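Local coordinates for thioesterase PA1618 (Pseudomonas aeruginosa, PDB 4QD8) that hydrolyses acyl-CoA thioesters as a hotdog-fold thioesterase of the PaaI family, possibly acting on 1,4-dihydroxy-2-naphthoyl-CoA, at the interface of chains A and B and the interface of chains A and C. Coordinates in Å, arbitrary orientation; residue numbers count along the deposited sequence, not the author numbering. Chains: chain A/B/C, Thioesterase PA1618.

Four contacts sample two different interfaces of a hotdog-fold thioesterase whose deposited assembly is a tetramer. Contact 1 and contact 3, with centres about 12 Å apart, both join chains A and B: one pairs the helices 56-72, the other the strands 80-91, so helix and sheet together probably make the dimer. Contact 2 and contact 4, about 11 Å apart, join A to C through sheet faces and loops and share A:Ile107. About 13 Å separates contact 2 from contact 3, and about 24 Å contact 1 from contact 4. Strand 80-91 serves both interfaces, pairing in contact 3 and supplying C:Asn90 to contact 4.

Contact 1: the interface of chains A and B. Residues chain A 21, 25, 57-58, 60-61; chain B 21, 57-58, 60-61.
This is an apolar helix-to-helix interface, in which the helices 56-72 of chains A and B meet around a two-fold axis and join two subunits in the manner of the usual hotdog dimer. The CG2 methyls of A:Val61 and B:Val61 touch at 3.6 Å, and each also lies over the opposite backbone: A:Val61 CG2 is 3.5 Å from B:Gly57 C. Glycine suits this place because, without a side chain, it lets a methyl settle directly on the helix backbone. In both valines CG2 stands anti to the carbonyl carbon, beside the backbone N, while CG1 is anti to that N (chi1 176°); this aims CG2 across the contact. A:Val60 and B:Val60 cross at about a right angle, A:Val60 CB packing against B:Val60 CG1 at 4.0 Å. At the opposite end of the patch, past the Val61 pair, B:Ile21 from helix 21-25 extends its CD1 tip to within 4.0 Å of A:Leu25 CD2, the two side chains again at right angles. The same B:Ile21 CD1 rests 4.0 Å from A:Ala58 CB, whose small methyl leaves room for the longer isoleucine. With no polar pairing between the chains here, shape and buried hydrocarbon do the work: the patch probably fastens the central helices of the dimer together.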
# COMPACT_ATOMS: atom_id res chain seq x y z
N ILE A 21 22.75 7.46 1.37
CA ILE A 21 22.16 7.63 0.04
C ILE A 21 21.64 9.04 -0.21
O ILE A 21 21.67 9.55 -1.34
CB ILE A 21 21.06 6.56 -0.23
CG1 ILE A 21 20.64 6.56 -1.71
CG2 ILE A 21 19.89 6.75 0.72
CD1 ILE A 21 19.73 5.39 -2.06
N LEU A 25 22.33 11.21 -3.58
CA LEU A 25 21.29 11.65 -4.52
C LEU A 25 21.02 13.15 -4.51
O LEU A 25 20.18 13.63 -5.26
CB LEU A 25 19.99 10.89 -4.28
CG LEU A 25 20.06 9.36 -4.33
CD1 LEU A 25 18.66 8.80 -4.16
CD2 LEU A 25 20.69 8.90 -5.65
N GLY A 57 11.41 4.60 -7.57
CA GLY A 57 12.07 4.30 -6.31
C GLY A 57 12.80 5.49 -5.73
O GLY A 57 12.88 5.65 -4.50
N ALA A 58 13.35 6.34 -6.58
CA ALA A 58 14.02 7.55 -6.11
C ALA A 58 13.02 8.48 -5.42
O ALA A 58 13.35 9.12 -4.41
CB ALA A 58 14.74 8.26 -7.26
N VAL A 60 10.58 7.44 -3.76
CA VAL A 60 10.37 6.80 -2.47
C VAL A 60 11.57 7.03 -1.52
O VAL A 60 11.37 7.25 -0.33
CB VAL A 60 9.98 5.31 -2.61
CG1 VAL A 60 9.79 4.66 -1.22
CG2 VAL A 60 8.67 5.19 -3.41
N VAL A 61 12.79 7.03 -2.05
CA VAL A 61 13.95 7.39 -1.21
C VAL A 61 13.75 8.79 -0.61
O VAL A 61 13.96 9.00 0.59
CB VAL A 61 15.29 7.39 -1.99
CG1 VAL A 61 16.43 7.87 -1.08
CG2 VAL A 61 15.60 6.00 -2.52
N ILE B 21 20.05 5.68 -11.86
CA ILE B 21 20.28 5.40 -10.44
C ILE B 21 20.75 3.97 -10.19
O ILE B 21 21.52 3.71 -9.25
CB ILE B 21 19.02 5.74 -9.60
CG1 ILE B 21 19.33 5.71 -8.10
CG2 ILE B 21 17.85 4.83 -9.97
CD1 ILE B 21 18.20 6.25 -7.24
N GLY B 57 14.02 3.20 1.34
CA GLY B 57 13.81 3.65 -0.03
C GLY B 57 14.73 2.96 -1.02
O GLY B 57 14.35 2.71 -2.18
N ALA B 58 15.95 2.65 -0.60
CA ALA B 58 16.88 1.94 -1.47
C ALA B 58 16.35 0.53 -1.79
O ALA B 58 16.51 0.05 -2.92
CB ALA B 58 18.28 1.88 -0.83
N VAL B 60 13.30 -0.10 -2.10
CA VAL B 60 12.25 0.15 -3.08
C VAL B 60 12.86 0.47 -4.47
O VAL B 60 12.32 0.02 -5.48
CB VAL B 60 11.24 1.20 -2.59
CG1 VAL B 60 10.17 1.47 -3.68
CG2 VAL B 60 10.56 0.72 -1.31
N VAL B 61 13.98 1.19 -4.52
CA VAL B 61 14.66 1.39 -5.81
C VAL B 61 15.01 0.04 -6.44
O VAL B 61 14.77 -0.18 -7.63
CB VAL B 61 15.97 2.21 -5.67
CG1 VAL B 61 16.68 2.30 -7.04
CG2 VAL B 61 15.69 3.61 -5.16

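Contact 2: the interface of chains A and C. Residues chain A 107, 117, 119, 130; chain C 107, 117, 119, 130.
A:Arg119 has CG anti to the carbonyl carbon (chi1 -52°) and bends at chi2 (-60°), turning its guanidinium toward chain C, where C:Arg119 makes the matching turn. The two arginines approach tip to tip, their NH2 atoms 3.7 Å apart and their planes well turned from each other. Each is steadied by an aspartate of its own strand 113-121: A:Arg119 NE forms a salt bridge of 3.0 Å with A:Asp117 OD1, which offers its syn lone pair and lies almost in the guanidinium plane. Aspartate, two residues back along the strand, is short enough to hold NE within its own chain. The opposite carboxylate is reached through water: water 1 is 3.2 Å from A:Arg119 NH2 and 3.1 Å from C:Asp117 OD2, and water 2 makes the twin link. These nearby aspartates probably ease the repulsion between the arginines. Isoleucines pack beside the charged groups. A:Ile130 CD1 covers one face of the A:Arg119 guanidinium, 3.4 Å above the plane and toward the rim, while A:Ile107 CD1 meets C:Arg119 NH1 at 3.5 Å and C:Ile130 CD1 at 3.8 Å. The long, branched isoleucine suits position 107, where its terminal methyl can touch both a guanidinium and another isoleucine across the interface. In the deposited tetramer the patch probably helps hold chains A and C together, combining hydrocarbon packing with water-bridged charges.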
# COMPACT_ATOMS: atom_id res chain seq x y z
N ILE A 107 0.08 12.31 9.97
CA ILE A 107 -1.29 11.82 10.04
C ILE A 107 -1.55 11.34 11.46
O ILE A 107 -2.61 11.57 12.04
CB ILE A 107 -1.51 10.64 9.07
CG1 ILE A 107 -1.35 11.13 7.63
CG2 ILE A 107 -2.91 10.01 9.27
CD1 ILE A 107 -2.31 12.24 7.25
N ASP A 117 2.16 11.68 5.81
CA ASP A 117 1.59 11.95 4.49
C ASP A 117 2.66 12.72 3.72
O ASP A 117 3.11 13.78 4.19
CB ASP A 117 0.33 12.80 4.66
CG ASP A 117 -0.23 13.31 3.35
OD1 ASP A 117 -0.52 12.49 2.46
OD2 ASP A 117 -0.42 14.53 3.24
N ARG A 119 3.79 14.50 0.10
CA ARG A 119 3.34 14.95 -1.22
C ARG A 119 4.52 15.47 -2.04
O ARG A 119 5.26 16.34 -1.57
CB ARG A 119 2.30 16.08 -1.11
CG ARG A 119 1.10 15.82 -0.19
CD ARG A 119 0.29 14.63 -0.64
NE ARG A 119 -0.86 14.43 0.25
CZ ARG A 119 -2.07 14.94 0.04
NH1 ARG A 119 -2.31 15.69 -1.03
NH2 ARG A 119 -3.04 14.70 0.91
N ILE A 130 2.40 10.70 -4.55
CA ILE A 130 1.93 10.82 -3.17
C ILE A 130 2.36 9.57 -2.44
O ILE A 130 2.20 8.46 -2.96
CB ILE A 130 0.39 11.04 -3.06
CG1 ILE A 130 -0.03 11.04 -1.58
CG2 ILE A 130 -0.40 9.98 -3.86
CD1 ILE A 130 -1.47 11.51 -1.38
N ILE C 107 -6.80 13.32 -5.31
CA ILE C 107 -5.36 13.52 -5.44
C ILE C 107 -5.04 13.76 -6.92
O ILE C 107 -4.30 14.69 -7.27
CB ILE C 107 -4.59 12.29 -4.93
CG1 ILE C 107 -4.81 12.11 -3.43
CG2 ILE C 107 -3.09 12.44 -5.22
CD1 ILE C 107 -4.52 13.36 -2.65
N ASP C 117 -7.92 10.40 -1.76
CA ASP C 117 -7.47 10.48 -0.37
C ASP C 117 -8.71 10.41 0.50
O ASP C 117 -9.61 11.23 0.36
CB ASP C 117 -6.76 11.83 -0.16
CG ASP C 117 -6.39 12.10 1.30
OD1 ASP C 117 -5.70 11.28 1.92
OD2 ASP C 117 -6.77 13.16 1.81
N ARG C 119 -10.25 10.04 4.43
CA ARG C 119 -9.95 10.19 5.85
C ARG C 119 -11.17 9.78 6.67
O ARG C 119 -12.28 10.28 6.44
CB ARG C 119 -9.59 11.65 6.17
CG ARG C 119 -8.54 12.30 5.29
CD ARG C 119 -7.17 11.68 5.45
NE ARG C 119 -6.17 12.37 4.63
CZ ARG C 119 -5.33 13.31 5.06
NH1 ARG C 119 -5.34 13.70 6.33
NH2 ARG C 119 -4.47 13.85 4.20
N ILE C 130 -6.88 6.06 7.59
CA ILE C 130 -6.60 6.82 6.37
C ILE C 130 -6.42 5.83 5.25
O ILE C 130 -5.71 4.84 5.41
CB ILE C 130 -5.36 7.74 6.50
CG1 ILE C 130 -5.10 8.46 5.16
CG2 ILE C 130 -4.12 6.96 7.01
CD1 ILE C 130 -4.04 9.54 5.25
O HOH W 1 -5.95 15.70 0.16
O HOH W 2 -2.09 15.52 5.57

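Contact 3: the interface of chains A and B. Residues chain A 85-89; chain B 86-90.
A:Val87 and A:Ala89 pair with B:Ala89 and B:Val87 as antiparallel strands, the edge-to-edge beta pairing by which hotdog-fold subunits commonly join their sheets into one. A:Val87 N donates to B:Ala89 O at 3.0 Å, and B:Ala89 N returns a bond to A:Val87 O at 2.8 Å; the exchanged pair repeats both, tying the two strands 80-91 together. The two-fold passes between A:Asn88 and B:Asn88, whose CB atoms face each other at 3.7 Å. In each asparagine CG sits between the backbone N and the carbonyl carbon (chi1 58°), a position that turns the amide back toward its own strand. There A:Asn88 ND2 reaches the syn lone pair of A:Glu86 OE1, a bond of 3.3 Å with the carboxylate oxygen lying 20° out of the amide plane. Asparagine probably suits the axis, since its amide can bond to its own chain's glutamate while CB faces the twin. A:Glu86 bends at chi2 (-86°) and lays its carbon chain across the partner strand, CG lying 3.4 Å from B:Ala89 O. The side chain passes obliquely by B:Asn88, its OE2 nearing B:Asn88 CB, with carboxylate and amide planes not far from parallel. Further along, A:Glu86 CG packs against the amide carbon CG of B:Asn90 at 3.8 Å, the carboxylate and amide steeply turned. Small B:Ala89 adds little bulk on its face of the sheet, whereas the branched A:Val87 favours the extended backbone that the pairing needs.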
# COMPACT_ATOMS: atom_id res chain seq x y z
N LEU A 85 8.63 1.01 8.54
CA LEU A 85 7.91 -0.24 8.69
C LEU A 85 7.12 -0.60 7.43
O LEU A 85 7.16 -1.74 6.97
CB LEU A 85 6.98 -0.16 9.91
CG LEU A 85 6.17 -1.41 10.28
CD1 LEU A 85 7.11 -2.49 10.78
CD2 LEU A 85 5.12 -1.08 11.33
N GLU A 86 6.39 0.37 6.90
CA GLU A 86 5.64 0.15 5.66
C GLU A 86 5.66 1.42 4.86
O GLU A 86 5.57 2.51 5.40
CB GLU A 86 4.19 -0.25 5.98
CG GLU A 86 3.55 -1.18 4.93
CD GLU A 86 2.94 -0.44 3.77
OE1 GLU A 86 2.76 0.80 3.85
OE2 GLU A 86 2.62 -1.11 2.76
N VAL A 87 5.77 1.30 3.54
CA VAL A 87 5.71 2.50 2.71
C VAL A 87 4.90 2.17 1.47
O VAL A 87 4.91 1.05 0.99
CB VAL A 87 7.13 3.02 2.33
CG1 VAL A 87 7.89 2.03 1.42
CG2 VAL A 87 7.04 4.41 1.70
N ASN A 88 4.20 3.17 0.96
CA ASN A 88 3.46 2.99 -0.29
C ASN A 88 3.45 4.31 -1.03
O ASN A 88 3.63 5.36 -0.43
CB ASN A 88 2.05 2.46 -0.04
CG ASN A 88 1.22 3.37 0.86
OD1 ASN A 88 0.82 4.47 0.47
ND2 ASN A 88 1.00 2.93 2.10
N ALA A 89 3.27 4.27 -2.34
CA ALA A 89 3.25 5.50 -3.12
C ALA A 89 2.45 5.30 -4.40
O ALA A 89 2.49 4.23 -5.00
CB ALA A 89 4.67 5.93 -3.46
N GLU B 86 1.95 2.19 -8.94
CA GLU B 86 1.80 2.14 -7.49
C GLU B 86 2.84 1.19 -6.94
O GLU B 86 3.12 0.15 -7.53
CB GLU B 86 0.40 1.66 -7.11
CG GLU B 86 -0.12 2.23 -5.77
CD GLU B 86 0.32 1.44 -4.56
OE1 GLU B 86 0.81 0.30 -4.73
OE2 GLU B 86 0.15 1.96 -3.44
N VAL B 87 3.41 1.52 -5.79
CA VAL B 87 4.36 0.59 -5.18
C VAL B 87 4.12 0.60 -3.68
O VAL B 87 3.73 1.61 -3.11
CB VAL B 87 5.84 0.96 -5.51
CG1 VAL B 87 6.25 2.31 -4.89
CG2 VAL B 87 6.78 -0.17 -5.09
N ASN B 88 4.35 -0.54 -3.06
CA ASN B 88 4.25 -0.62 -1.60
C ASN B 88 5.25 -1.64 -1.11
O ASN B 88 5.69 -2.50 -1.86
CB ASN B 88 2.83 -0.96 -1.15
CG ASN B 88 2.32 -2.28 -1.73
OD1 ASN B 88 2.78 -3.36 -1.35
ND2 ASN B 88 1.40 -2.19 -2.69
N ALA B 89 5.66 -1.53 0.15
CA ALA B 89 6.63 -2.47 0.70
C ALA B 89 6.48 -2.56 2.21
O ALA B 89 6.20 -1.57 2.87
CB ALA B 89 8.05 -2.03 0.34
N ASN B 90 6.66 -3.77 2.73
CA ASN B 90 6.92 -3.92 4.17
C ASN B 90 8.40 -4.12 4.41
O ASN B 90 9.02 -4.99 3.80
CB ASN B 90 6.14 -5.11 4.74
CG ASN B 90 4.76 -4.74 5.22
OD1 ASN B 90 4.53 -4.50 6.41
ND2 ASN B 90 3.82 -4.67 4.29

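Contact 4: the interface of chains A and C. Residues chain A 107-108, 115; chain C 90, 92-93.
The imidazole of A:His108 reaches over one face of the C:Arg93 guanidinium, with CE1 3.8 Å above the plane and displaced toward the rim, while water 3 lies in plane at the edge. Ring and guanidinium are turned 64° from each other, so they cross obliquely instead of stacking flat. C:Arg93 is extended from CG to NE, a reach that brings its NH1 within 3.1 Å of water 3; the water also meets A:Ile107 O at 2.8 Å. Arginine suits this place because its length carries a donor to a backbone carbonyl of the other chain by way of water 3. At the root of the histidine side chain, C:Leu92 CD2 packs against A:His108 CB at 3.9 Å. The same methyl also touches A:Val115 CG2, and the other branch, CD1, lies 4.0 Å from A:Ile107 CG2. In the histidine, CG anti to the backbone N (chi1 173°) swings the ring out toward C:Arg93, while CB, set by the backbone, meets the leucine. On the other flank A:Val115 and C:Asn90 meet tip to tip, A:Val115 CG2 lying 3.7 Å from the amide oxygen OD1 of C:Asn90. The patch thus seats a leucine of one subunit among side chains of the other and probably helps hold A and C together in the deposited tetramer.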
# COMPACT_ATOMS: atom_id res chain seq x y z
N ILE A 107 0.08 12.31 9.97
CA ILE A 107 -1.29 11.82 10.04
C ILE A 107 -1.55 11.34 11.46
O ILE A 107 -2.61 11.57 12.04
CB ILE A 107 -1.51 10.64 9.07
CG1 ILE A 107 -1.35 11.13 7.63
CG2 ILE A 107 -2.91 10.01 9.27
CD1 ILE A 107 -2.31 12.24 7.25
N HIS A 108 -0.56 10.67 12.03
CA HIS A 108 -0.71 10.12 13.37
C HIS A 108 0.64 9.83 13.99
O HIS A 108 1.46 9.10 13.42
CB HIS A 108 -1.59 8.86 13.34
CG HIS A 108 -1.67 8.13 14.65
ND1 HIS A 108 -2.13 8.72 15.81
CD2 HIS A 108 -1.34 6.85 14.98
CE1 HIS A 108 -2.09 7.83 16.79
NE2 HIS A 108 -1.61 6.70 16.32
N VAL A 115 2.66 7.74 11.33
CA VAL A 115 2.21 7.71 9.94
C VAL A 115 2.36 9.12 9.36
O VAL A 115 1.84 10.09 9.92
CB VAL A 115 0.75 7.21 9.83
CG1 VAL A 115 0.32 7.13 8.35
CG2 VAL A 115 0.59 5.84 10.48
N ASN C 90 -4.11 2.74 6.46
CA ASN C 90 -3.55 2.59 7.81
C ASN C 90 -4.68 2.66 8.82
O ASN C 90 -5.51 3.55 8.76
CB ASN C 90 -2.54 3.69 8.13
CG ASN C 90 -1.14 3.31 7.74
OD1 ASN C 90 -0.35 2.86 8.57
ND2 ASN C 90 -0.82 3.47 6.47
N LEU C 92 -5.62 3.55 12.42
CA LEU C 92 -5.02 4.45 13.36
C LEU C 92 -5.54 4.31 14.77
O LEU C 92 -4.78 4.30 15.69
CB LEU C 92 -5.17 5.91 12.92
CG LEU C 92 -4.83 6.15 11.46
CD1 LEU C 92 -5.39 7.47 11.01
CD2 LEU C 92 -3.33 6.11 11.26
N ARG C 93 -6.84 4.17 14.90
CA ARG C 93 -7.48 4.05 16.20
C ARG C 93 -8.67 3.12 16.09
O ARG C 93 -9.38 3.17 15.15
CB ARG C 93 -7.99 5.40 16.66
CG ARG C 93 -6.92 6.41 17.04
CD ARG C 93 -7.52 7.71 17.56
NE ARG C 93 -6.53 8.58 18.15
CZ ARG C 93 -5.82 9.43 17.46
NH1 ARG C 93 -5.97 9.50 16.16
NH2 ARG C 93 -4.96 10.21 18.05
O HOH W 3 -4.07 11.16 14.39